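Long-range contacts in A rubisco-like protein (Burkholderia fungorum, PDB 3NWR), which is of unknown function but shares the fold of the RuBisCO large chain, forms a two-chain assembly and is probably a lyase: residues P170-S175 / D197-N202; A206-R211 / F234-D239; E178-V183 / R213-E218; C257-I262 / H282-G287. All blocks are in the same frame, centred on the assembly; numbering follows the deposited sequence.

Contact 1. Residues P170-S175 / D197-N202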
loop_
_atom_site.group_PDB
_atom_site.type_symbol
_atom_site.label_atom_id
_atom_site.label_comp_id
_atom_site.label_asym_id
_atom_site.label_seq_id
_atom_site.Cartn_x
_atom_site.Cartn_y
_atom_site.Cartn_z
ATOM N N PRO A 170 20.892 -13.681 11.683
ATOM C CA PRO A 170 19.421 -13.694 11.691
ATOM C C PRO A 170 18.832 -12.347 11.294
ATOM O O PRO A 170 19.496 -11.316 11.444
ATOM C CB PRO A 170 19.082 -13.994 13.154
ATOM C CG PRO A 170 20.271 -13.525 13.913
ATOM C CD PRO A 170 21.439 -13.874 13.037
ATOM N N ASN A 171 17.594 -12.368 10.803
ATOM C CA ASN A 171 16.950 -11.171 10.256
ATOM C C ASN A 171 16.943 -10.026 11.246
ATOM O O ASN A 171 17.126 -8.867 10.882
ATOM C CB ASN A 171 15.501 -11.469 9.861
ATOM C CG ASN A 171 15.387 -12.497 8.753
ATOM O OD1 ASN A 171 16.310 -12.686 7.962
ATOM N ND2 ASN A 171 14.234 -13.158 8.684
ATOM N N VAL A 172 16.688 -10.366 12.503
ATOM C CA VAL A 172 16.625 -9.381 13.570
ATOM C C VAL A 172 16.980 -10.105 14.866
ATOM O O VAL A 172 16.731 -11.302 14.995
ATOM C CB VAL A 172 15.217 -8.714 13.641
ATOM C CG1 VAL A 172 14.115 -9.733 14.023
ATOM C CG2 VAL A 172 15.232 -7.528 14.590
ATOM N N GLY A 173 17.593 -9.400 15.809
ATOM C CA GLY A 173 17.909 -10.009 17.093
ATOM C C GLY A 173 19.360 -9.888 17.518
ATOM O O GLY A 173 19.663 -9.943 18.711
ATOM N N LEU A 174 20.267 -9.755 16.553
ATOM C CA LEU A 174 21.662 -9.473 16.877
ATOM C C LEU A 174 21.805 -8.105 17.517
ATOM O O LEU A 174 21.053 -7.176 17.219
ATOM C CB LEU A 174 22.544 -9.519 15.629
ATOM C CG LEU A 174 22.670 -10.835 14.860
ATOM C CD1 LEU A 174 23.564 -10.633 13.649
ATOM C CD2 LEU A 174 23.213 -11.948 15.749
ATOM N N SER A 175 22.792 -7.969 18.395
ATOM C CA SER A 175 23.134 -6.656 18.924
ATOM C C SER A 175 23.866 -5.848 17.854
ATOM O O SER A 175 24.253 -6.386 16.811
ATOM C CB SER A 175 24.042 -6.809 20.142
ATOM O OG SER A 175 25.316 -7.275 19.741
ATOM N N ASP A 197 17.720 -7.147 6.749
ATOM C CA ASP A 197 16.415 -7.697 6.419
ATOM C C ASP A 197 15.319 -6.649 6.654
ATOM O O ASP A 197 15.466 -5.765 7.493
ATOM C CB ASP A 197 16.125 -8.940 7.257
ATOM C CG ASP A 197 14.890 -9.672 6.778
ATOM O OD1 ASP A 197 14.992 -10.395 5.759
ATOM O OD2 ASP A 197 13.812 -9.494 7.389
ATOM N N GLU A 198 14.215 -6.749 5.921
ATOM C CA GLU A 198 13.138 -5.769 6.053
ATOM C C GLU A 198 12.461 -5.732 7.428
ATOM O O GLU A 198 11.816 -4.741 7.776
ATOM C CB GLU A 198 12.088 -5.935 4.947
ATOM C CG GLU A 198 11.144 -7.117 5.128
ATOM C CD GLU A 198 11.728 -8.448 4.675
ATOM O OE1 GLU A 198 12.884 -8.512 4.183
ATOM O OE2 GLU A 198 11.009 -9.458 4.806
ATOM N N VAL A 199 12.593 -6.795 8.218
ATOM C CA VAL A 199 12.001 -6.755 9.553
ATOM C C VAL A 199 12.933 -6.121 10.586
ATOM O O VAL A 199 12.547 -5.961 11.731
ATOM C CB VAL A 199 11.484 -8.139 10.032
ATOM C CG1 VAL A 199 10.533 -8.734 8.983
ATOM C CG2 VAL A 199 12.654 -9.091 10.337
ATOM N N CYS A 200 14.142 -5.746 10.169
ATOM C CA CYS A 200 15.091 -5.074 11.052
ATOM C C CYS A 200 15.304 -3.640 10.603
ATOM O O CYS A 200 15.921 -3.401 9.569
ATOM C CB CYS A 200 16.434 -5.800 11.031
ATOM S SG CYS A 200 17.626 -5.077 12.179
ATOM N N ALA A 201 14.791 -2.690 11.375
ATOM C CA ALA A 201 14.975 -1.275 11.076
ATOM C C ALA A 201 15.553 -0.566 12.294
ATOM O O ALA A 201 16.721 -0.174 12.289
ATOM C CB ALA A 201 13.664 -0.642 10.646
ATOM N N ASN A 202 14.736 -0.415 13.335
ATOM C CA ASN A 202 15.182 0.228 14.572
ATOM C C ASN A 202 14.801 -0.618 15.796
ATOM O O ASN A 202 14.133 -0.137 16.711
ATOM C CB ASN A 202 14.591 1.634 14.666
ATOM C CG ASN A 202 15.247 2.483 15.745
ATOM O OD1 ASN A 202 16.398 2.257 16.135
ATOM N ND2 ASN A 202 14.511 3.475 16.226
HETATM O O HOH W 1 18.984 -8.311 9.067
#
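Asn171 O receives a hydrogen bond from a water at 2.7 Å, and that water in turn accepts from Asp197 N at 2.9 Å, so a single molecule joins the backbones of the two loops. Away from this bridge the two flat side-chain ends are stacked: the planes of the Asn171 amide and the Asp197 carboxylate are 10° apart, with Asn171 CG 3.5 Å from Asp197 CG. The oxygens Asn171 OD1 and Asp197 OD1 are both acceptors and form no bond with each other; OD1 of Asn171 is instead hydrogen-bonded to Lys169 NZ. Asp197 OD2 accepts from Val199 N at 3.1 Å, an Asx turn that holds the carboxylate from within segment 197-202, the donor coming from above the carboxylate plane. Beside the stack, Val199 CG2 reaches Asn171 CB at 3.7 Å and also meets Val172 CG1, while the compact Cys200 brings its CB to 3.1 Å from Asn171 O. Asp197 and Glu198 follow the carboxylated lysine at position 195, as the metal-binding acids do in RuBisCO. Stacking and a water, rather than direct bonds, thus set Asp197 against the loop 170-175, consistent with a carboxylate positioned for such a site.

Contact 2. Residues A206-R211 / F234-D239; sequences APLAER and FNITDD
At the edge of the Arg211 guanidinium, near its plane, sit two backbone oxygens, Asn235 O and Ala206 O. The first lies 3.6 Å from Arg211 NH2, a polar neighbour rather than a bonded one; the second accepts from Arg211 NH1 at 2.9 Å, with the donor almost in line with the carbonyl, although the angle at the hydrogen is only 136°. The other flat group, the ring of Phe234, meets Arg211 O obliquely, its CE1 4.3 Å from that oxygen. Arg211 carries CG anti to its backbone N (chi1 -168°), and a bend at chi3 (81°) then turns NE aside. Its main partner is Asp196 OD2, which forms a salt bridge with NH2 and also takes the backbone N of Asn235, so one acid outside the two segments serves both. Here the N-terminal turn of helix 208-226 packs on the C-terminal end of strand 233-235, the strand that follows it, as expected in a TIM barrel. Leu208 and Ile236 add a light apolar touch: Leu208 CD2 lies 3.7 Å from Asn235 O and also meets Ile236 CG2. At the end of the strand, Asn235 OD1 accepts from both Thr237 N and Thr237 OG1, the latter in the carbonyl plane at 2.6 Å; the former closes an Asx turn, a task for which asparagine's short amide is well suited.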
loop_
_atom_site.group_PDB
_atom_site.type_symbol
_atom_site.label_atom_id
_atom_site.label_comp_id
_atom_site.label_asym_id
_atom_site.label_seq_id
_atom_site.Cartn_x
_atom_site.Cartn_y
_atom_site.Cartn_z
ATOM N N ALA A 206 19.228 -3.675 18.439
ATOM C CA ALA A 206 20.302 -3.015 17.713
ATOM C C ALA A 206 19.736 -1.768 17.062
ATOM O O ALA A 206 19.514 -1.739 15.853
ATOM C CB ALA A 206 20.889 -3.949 16.661
ATOM N N PRO A 207 19.489 -0.727 17.869
ATOM C CA PRO A 207 18.879 0.499 17.359
ATOM C C PRO A 207 19.663 1.040 16.179
ATOM O O PRO A 207 20.888 0.919 16.115
ATOM C CB PRO A 207 18.962 1.458 18.553
ATOM C CG PRO A 207 18.974 0.549 19.742
ATOM C CD PRO A 207 19.780 -0.642 19.311
ATOM N N LEU A 208 18.932 1.633 15.250
ATOM C CA LEU A 208 19.494 2.133 14.013
ATOM C C LEU A 208 20.783 2.914 14.244
ATOM O O LEU A 208 21.803 2.646 13.601
ATOM C CB LEU A 208 18.451 2.991 13.307
ATOM C CG LEU A 208 18.696 3.476 11.880
ATOM C CD1 LEU A 208 19.693 4.629 11.856
ATOM C CD2 LEU A 208 19.129 2.327 10.986
ATOM N N ALA A 209 20.751 3.866 15.172
ATOM C CA ALA A 209 21.913 4.712 15.412
ATOM C C ALA A 209 23.154 3.896 15.786
ATOM O O ALA A 209 24.205 4.036 15.154
ATOM C CB ALA A 209 21.609 5.756 16.472
ATOM N N GLU A 210 23.027 3.033 16.791
ATOM C CA GLU A 210 24.142 2.193 17.221
ATOM C C GLU A 210 24.592 1.243 16.115
ATOM O O GLU A 210 25.783 1.024 15.924
ATOM C CB GLU A 210 23.756 1.354 18.439
ATOM C CG GLU A 210 23.363 2.141 19.671
ATOM C CD GLU A 210 22.950 1.227 20.810
ATOM O OE1 GLU A 210 23.456 0.082 20.870
ATOM O OE2 GLU A 210 22.121 1.649 21.642
ATOM N N ARG A 211 23.629 0.669 15.403
ATOM C CA ARG A 211 23.948 -0.296 14.365
ATOM C C ARG A 211 24.731 0.353 13.223
ATOM O O ARG A 211 25.722 -0.206 12.753
ATOM C CB ARG A 211 22.667 -0.961 13.848
ATOM C CG ARG A 211 22.914 -2.176 12.971
ATOM C CD ARG A 211 21.631 -2.939 12.678
ATOM N NE ARG A 211 20.837 -2.340 11.607
ATOM C CZ ARG A 211 19.726 -1.631 11.792
ATOM N NH1 ARG A 211 19.276 -1.386 13.022
ATOM N NH2 ARG A 211 19.072 -1.145 10.742
ATOM N N PHE A 234 21.389 0.067 4.834
ATOM C CA PHE A 234 20.783 0.140 6.158
ATOM C C PHE A 234 19.296 0.381 6.018
ATOM O O PHE A 234 18.876 1.326 5.338
ATOM C CB PHE A 234 21.395 1.292 6.959
ATOM C CG PHE A 234 22.829 1.066 7.320
ATOM C CD1 PHE A 234 23.162 0.188 8.339
ATOM C CD2 PHE A 234 23.840 1.720 6.637
ATOM C CE1 PHE A 234 24.497 -0.028 8.686
ATOM C CE2 PHE A 234 25.186 1.503 6.971
ATOM C CZ PHE A 234 25.510 0.627 7.995
ATOM N N ASN A 235 18.499 -0.458 6.676
ATOM C CA ASN A 235 17.056 -0.285 6.655
ATOM C C ASN A 235 16.622 0.844 7.592
ATOM O O ASN A 235 16.586 0.675 8.815
ATOM C CB ASN A 235 16.359 -1.595 7.024
ATOM C CG ASN A 235 14.850 -1.497 6.898
ATOM O OD1 ASN A 235 14.332 -0.521 6.360
ATOM N ND2 ASN A 235 14.140 -2.515 7.378
ATOM N N ILE A 236 16.302 1.992 7.010
ATOM C CA ILE A 236 15.944 3.164 7.797
ATOM C C ILE A 236 14.440 3.386 7.869
ATOM O O ILE A 236 13.989 4.391 8.422
ATOM C CB ILE A 236 16.603 4.452 7.262
ATOM C CG1 ILE A 236 16.084 4.766 5.857
ATOM C CG2 ILE A 236 18.136 4.323 7.283
ATOM C CD1 ILE A 236 16.475 6.159 5.342
ATOM N N THR A 237 13.673 2.443 7.320
ATOM C CA THR A 237 12.205 2.500 7.366
ATOM C C THR A 237 11.712 3.003 8.721
ATOM O O THR A 237 12.033 2.406 9.755
ATOM C CB THR A 237 11.590 1.109 7.123
ATOM O OG1 THR A 237 12.022 0.601 5.851
ATOM C CG2 THR A 237 10.056 1.182 7.154
ATOM N N ASP A 238 10.937 4.086 8.708
ATOM C CA ASP A 238 10.445 4.723 9.931
ATOM C C ASP A 238 9.504 5.845 9.529
ATOM O O ASP A 238 9.297 6.124 8.344
ATOM C CB ASP A 238 11.617 5.327 10.722
ATOM C CG ASP A 238 11.403 5.319 12.230
ATOM O OD1 ASP A 238 10.252 5.393 12.706
ATOM O OD2 ASP A 238 12.419 5.261 12.954
ATOM N N ASP A 239 8.939 6.499 10.532
ATOM C CA ASP A 239 8.285 7.774 10.342
ATOM C C ASP A 239 9.168 8.683 9.469
ATOM O O ASP A 239 10.398 8.606 9.546
ATOM C CB ASP A 239 8.074 8.358 11.731
ATOM C CG ASP A 239 7.849 9.818 11.710
ATOM O OD1 ASP A 239 6.681 10.211 11.505
ATOM O OD2 ASP A 239 8.834 10.560 11.915
#

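Contact 3. Residues E178-V183 / R213-E218; sequences ETAALV and RAVMSE
Val215 lays its CG1 methyl against both methyls of Val183, 3.8 Å from Val183 CG1 and 4.0 Å from Val183 CG2, the two side chains crossing at about a right angle. CG1 stands anti to the backbone N (chi1 169°), which puts it against Val183 and leaves the other methyl, Val215 CG2, to reach Thr179 CG2 at 3.8 Å. Threonine serves a double purpose here: its methyl packs across the interface, while its OG1 is hydrogen-bonded to Ser175 O, at the N-cap of its helix. The next residue, Ala180, allows the backbones to come close, its CA 4.3 Å from that of Val215. Its CB rests 3.5 Å from Ala214 O and also meets Ala214 CB; alanine's single methyl suits this close approach. Glu218 contributes its aliphatic part, CG lying 3.5 Å from Ala180 O, while its carboxylate makes a long, weak ion pair with Arg184. The contact is thus carried by methyl groups and by carbon atoms lying on backbone carbonyls, with the axes of the two helical segments approaching to 8.1 Å and running 23° from parallel. Such near-parallel packing of successive helices is typical of the outer layer of a TIM barrel.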
loop_
_atom_site.group_PDB
_atom_site.type_symbol
_atom_site.label_atom_id
_atom_site.label_comp_id
_atom_site.label_asym_id
_atom_site.label_seq_id
_atom_site.Cartn_x
_atom_site.Cartn_y
_atom_site.Cartn_z
ATOM N N GLU A 178 27.270 -7.406 17.501
ATOM C CA GLU A 178 27.205 -8.686 16.805
ATOM C C GLU A 178 26.982 -8.476 15.307
ATOM O O GLU A 178 27.553 -9.183 14.477
ATOM C CB GLU A 178 26.111 -9.573 17.399
ATOM C CG GLU A 178 26.446 -10.131 18.783
ATOM C CD GLU A 178 25.263 -10.811 19.445
ATOM O OE1 GLU A 178 24.111 -10.437 19.150
ATOM O OE2 GLU A 178 25.486 -11.717 20.277
ATOM N N THR A 179 26.161 -7.486 14.968
ATOM C CA THR A 179 25.892 -7.192 13.564
ATOM C C THR A 179 27.165 -6.720 12.871
ATOM O O THR A 179 27.500 -7.167 11.770
ATOM C CB THR A 179 24.817 -6.110 13.429
ATOM O OG1 THR A 179 23.628 -6.537 14.104
ATOM C CG2 THR A 179 24.481 -5.853 11.948
ATOM N N ALA A 180 27.878 -5.812 13.531
ATOM C CA ALA A 180 29.133 -5.296 13.001
ATOM C C ALA A 180 30.173 -6.399 12.785
ATOM O O ALA A 180 30.845 -6.422 11.765
ATOM C CB ALA A 180 29.687 -4.213 13.926
ATOM N N ALA A 181 30.290 -7.314 13.743
ATOM C CA ALA A 181 31.233 -8.426 13.623
ATOM C C ALA A 181 30.866 -9.302 12.432
ATOM O O ALA A 181 31.732 -9.753 11.680
ATOM C CB ALA A 181 31.240 -9.259 14.906
ATOM N N LEU A 182 29.568 -9.539 12.265
ATOM C CA LEU A 182 29.105 -10.357 11.154
ATOM C C LEU A 182 29.377 -9.655 9.833
ATOM O O LEU A 182 29.869 -10.260 8.884
ATOM C CB LEU A 182 27.615 -10.654 11.298
ATOM C CG LEU A 182 26.946 -11.322 10.099
ATOM C CD1 LEU A 182 27.654 -12.610 9.698
ATOM C CD2 LEU A 182 25.485 -11.570 10.425
ATOM N N VAL A 183 29.054 -8.369 9.769
ATOM C CA VAL A 183 29.315 -7.600 8.559
ATOM C C VAL A 183 30.796 -7.648 8.167
ATOM O O VAL A 183 31.127 -7.768 6.994
ATOM C CB VAL A 183 28.814 -6.156 8.703
ATOM C CG1 VAL A 183 29.408 -5.263 7.630
ATOM C CG2 VAL A 183 27.304 -6.135 8.637
ATOM N N ARG A 213 26.576 3.132 13.301
ATOM C CA ARG A 213 27.915 3.481 13.773
ATOM C C ARG A 213 28.847 2.268 13.882
ATOM O O ARG A 213 29.989 2.312 13.415
ATOM C CB ARG A 213 27.838 4.231 15.106
ATOM C CG ARG A 213 27.131 5.564 15.024
ATOM C CD ARG A 213 27.156 6.252 16.382
ATOM N NE ARG A 213 26.764 7.653 16.278
ATOM C CZ ARG A 213 25.557 8.112 16.586
ATOM N NH1 ARG A 213 24.629 7.280 17.026
ATOM N NH2 ARG A 213 25.282 9.403 16.463
ATOM N N ALA A 214 28.369 1.180 14.479
ATOM C CA ALA A 214 29.215 -0.002 14.651
ATOM C C ALA A 214 29.550 -0.652 13.319
ATOM O O ALA A 214 30.700 -0.988 13.050
ATOM C CB ALA A 214 28.558 -1.012 15.573
ATOM N N VAL A 215 28.537 -0.832 12.481
ATOM C CA VAL A 215 28.751 -1.457 11.182
ATOM C C VAL A 215 29.679 -0.645 10.279
ATOM O O VAL A 215 30.580 -1.200 9.645
ATOM C CB VAL A 215 27.408 -1.734 10.462
ATOM C CG1 VAL A 215 27.640 -2.137 9.016
ATOM C CG2 VAL A 215 26.625 -2.812 11.201
ATOM N N MET A 216 29.469 0.665 10.209
ATOM C CA MET A 216 30.296 1.476 9.325
ATOM C C MET A 216 31.756 1.515 9.775
ATOM O O MET A 216 32.655 1.636 8.949
ATOM C CB MET A 216 29.735 2.889 9.151
ATOM C CG MET A 216 28.504 2.965 8.235
ATOM S SD MET A 216 28.728 2.109 6.658
ATOM C CE MET A 216 30.232 2.909 6.071
ATOM N N SER A 217 31.991 1.407 11.079
ATOM C CA SER A 217 33.368 1.317 11.560
ATOM C C SER A 217 34.094 0.150 10.905
ATOM O O SER A 217 35.222 0.294 10.430
ATOM C CB SER A 217 33.415 1.165 13.077
ATOM O OG SER A 217 34.761 1.131 13.515
ATOM N N GLU A 218 33.438 -1.007 10.885
ATOM C CA GLU A 218 34.001 -2.192 10.253
ATOM C C GLU A 218 34.125 -2.029 8.744
ATOM O O GLU A 218 35.134 -2.404 8.159
ATOM C CB GLU A 218 33.171 -3.435 10.590
ATOM C CG GLU A 218 33.245 -3.843 12.054
ATOM C CD GLU A 218 34.576 -4.477 12.420
ATOM O OE1 GLU A 218 35.420 -4.684 11.522
ATOM O OE2 GLU A 218 34.769 -4.775 13.613
#

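Contact 4. Residues C257-I262 / H282-G287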
loop_
_atom_site.group_PDB
_atom_site.type_symbol
_atom_site.label_atom_id
_atom_site.label_comp_id
_atom_site.label_asym_id
_atom_site.label_seq_id
_atom_site.Cartn_x
_atom_site.Cartn_y
_atom_site.Cartn_z
ATOM N N CYS A 257 24.242 4.081 1.077
ATOM C CA CYS A 257 22.956 3.509 0.708
ATOM C C CYS A 257 22.018 3.423 1.910
ATOM O O CYS A 257 22.452 3.092 3.016
ATOM C CB CYS A 257 23.187 2.109 0.118
ATOM S SG CYS A 257 21.685 1.241 -0.429
ATOM N N VAL A 258 20.741 3.720 1.676
ATOM C CA VAL A 258 19.678 3.432 2.633
ATOM C C VAL A 258 18.581 2.609 1.960
ATOM O O VAL A 258 18.302 2.773 0.772
ATOM C CB VAL A 258 19.076 4.704 3.254
ATOM C CG1 VAL A 258 20.113 5.389 4.146
ATOM C CG2 VAL A 258 18.588 5.648 2.167
ATOM N N MET A 259 17.976 1.725 2.741
ATOM C CA MET A 259 16.895 0.863 2.284
ATOM C C MET A 259 15.605 1.316 2.956
ATOM O O MET A 259 15.622 1.777 4.098
ATOM C CB MET A 259 17.218 -0.572 2.691
ATOM C CG MET A 259 16.042 -1.524 2.763
ATOM S SD MET A 259 16.695 -3.106 3.355
ATOM C CE MET A 259 15.170 -3.932 3.807
ATOM N N ALA A 260 14.488 1.196 2.247
ATOM C CA ALA A 260 13.174 1.534 2.804
ATOM C C ALA A 260 12.118 0.555 2.316
ATOM O O ALA A 260 12.150 0.139 1.158
ATOM C CB ALA A 260 12.781 2.974 2.430
ATOM N N SER A 261 11.199 0.186 3.205
ATOM C CA SER A 261 10.050 -0.639 2.838
ATOM C C SER A 261 9.028 0.267 2.172
ATOM O O SER A 261 8.166 0.863 2.829
ATOM C CB SER A 261 9.460 -1.311 4.073
ATOM O OG SER A 261 10.386 -2.242 4.597
ATOM N N ILE A 262 9.147 0.381 0.853
ATOM C CA ILE A 262 8.382 1.386 0.115
ATOM C C ILE A 262 6.869 1.359 0.333
ATOM O O ILE A 262 6.245 2.406 0.445
ATOM C CB ILE A 262 8.696 1.346 -1.393
ATOM C CG1 ILE A 262 8.614 -0.091 -1.935
ATOM C CG2 ILE A 262 10.088 1.940 -1.635
ATOM C CD1 ILE A 262 8.687 -0.195 -3.487
ATOM N N HIS A 282 17.627 2.088 -1.912
ATOM C CA HIS A 282 17.349 0.674 -2.188
ATOM C C HIS A 282 15.916 0.379 -1.742
ATOM O O HIS A 282 15.625 0.331 -0.546
ATOM C CB HIS A 282 18.356 -0.213 -1.431
ATOM C CG HIS A 282 18.175 -1.685 -1.657
ATOM N ND1 HIS A 282 18.749 -2.355 -2.717
ATOM C CD2 HIS A 282 17.502 -2.618 -0.942
ATOM C CE1 HIS A 282 18.427 -3.636 -2.653
ATOM N NE2 HIS A 282 17.663 -3.821 -1.591
ATOM N N ALA A 283 15.022 0.175 -2.705
ATOM C CA ALA A 283 13.609 -0.034 -2.402
ATOM C C ALA A 283 13.294 -1.495 -2.107
ATOM O O ALA A 283 13.515 -2.357 -2.961
ATOM C CB ALA A 283 12.749 0.461 -3.575
ATOM N N HIS A 284 12.781 -1.781 -0.915
ATOM C CA HIS A 284 12.360 -3.138 -0.591
ATOM C C HIS A 284 10.857 -3.204 -0.746
ATOM O O HIS A 284 10.137 -2.415 -0.138
ATOM C CB HIS A 284 12.766 -3.563 0.827
ATOM C CG HIS A 284 12.702 -5.044 1.023
ATOM N ND1 HIS A 284 11.520 -5.708 1.266
ATOM C CD2 HIS A 284 13.660 -5.999 0.935
ATOM C CE1 HIS A 284 11.757 -7.007 1.352
ATOM N NE2 HIS A 284 13.048 -7.210 1.159
ATOM N N ARG A 285 10.380 -4.151 -1.547
ATOM C CA ARG A 285 8.972 -4.152 -1.925
ATOM C C ARG A 285 8.077 -5.042 -1.063
ATOM O O ARG A 285 6.942 -5.324 -1.447
ATOM C CB ARG A 285 8.815 -4.527 -3.410
ATOM C CG ARG A 285 8.990 -6.024 -3.677
ATOM C CD ARG A 285 8.945 -6.381 -5.153
ATOM N NE ARG A 285 8.598 -7.793 -5.293
ATOM C CZ ARG A 285 8.529 -8.450 -6.449
ATOM N NH1 ARG A 285 8.823 -7.843 -7.587
ATOM N NH2 ARG A 285 8.142 -9.715 -6.456
ATOM N N ASN A 286 8.556 -5.474 0.101
ATOM C CA ASN A 286 7.741 -6.364 0.928
ATOM C C ASN A 286 6.311 -5.843 1.060
ATOM O O ASN A 286 6.095 -4.656 1.312
ATOM C CB ASN A 286 8.383 -6.651 2.305
ATOM C CG ASN A 286 8.389 -5.445 3.225
ATOM O OD1 ASN A 286 7.469 -5.255 4.007
ATOM N ND2 ASN A 286 9.448 -4.634 3.146
ATOM N N GLY A 287 5.347 -6.740 0.848
ATOM C CA GLY A 287 3.943 -6.385 0.852
ATOM C C GLY A 287 3.383 -6.399 -0.562
ATOM O O GLY A 287 2.165 -6.444 -0.748
#
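Ala260 and His284 lie in the tightly packed part, where parallel strands pair: Ala260 O accepts from His284 N at 2.9 Å, while Ala260 N donates to His282 O. Within the segments, the pairing runs from His282 N on Val258 O to Ile262 N on His284 O. On the face shared by Ala260 and Ala283, Ile262 CG2 closes on Ala283 CB at 3.6 Å; alanine's small methyl suits this space, which Ile262 shares with helix 301-309. The opposite face is looser, though buried too. There extended Met259 runs beside the two histidines, its CG 4.1 Å from His282 CD2 at the ring edge and its CE 3.8 Å from His284 CB. A flexible thioether can fit alongside both rings. At the C-terminal ends of the strands the contact turns polar: Asn286 ND2 donates to Ser261 OG at 3.0 Å and to His284 ND1 at 3.0 Å, both partners lying near its amide plane. His284 ND1 also receives Asn286 N, and Asn286 OD1 is bonded to Trp264 NE1. Two N-H groups on ND1 should help to fix the ring's rotation, while NE2 meets the carboxylated lysine at position 195 in a weak hydrogen bond, consistent with a second-shell amide helping to position the ring beside the probable active site.

All four contacts belong to the TIM-barrel catalytic domain. Contacts 1, 2 and 3 interlock along the chain, since contact 3 alternates with both others, whereas contact 4 follows after all of them. Helix 208-226 is common to contacts 2 and 3, whose centres are about 13 Å apart, and the neighbouring strands 233-235 and 257-261 tie contact 2 to contact 4. Contacts 1 and 2 lie closest, about 9 Å between centres, joined by Asn202 and Ala201. Contacts 3 and 4 are the farthest apart, about 21 Å, and do not touch. From outer helices to inner strands, the arrangement brings contacts 1 and 4 together around Glu198, so that they probably help to frame the site around the carboxylated lysine, near the second subunit.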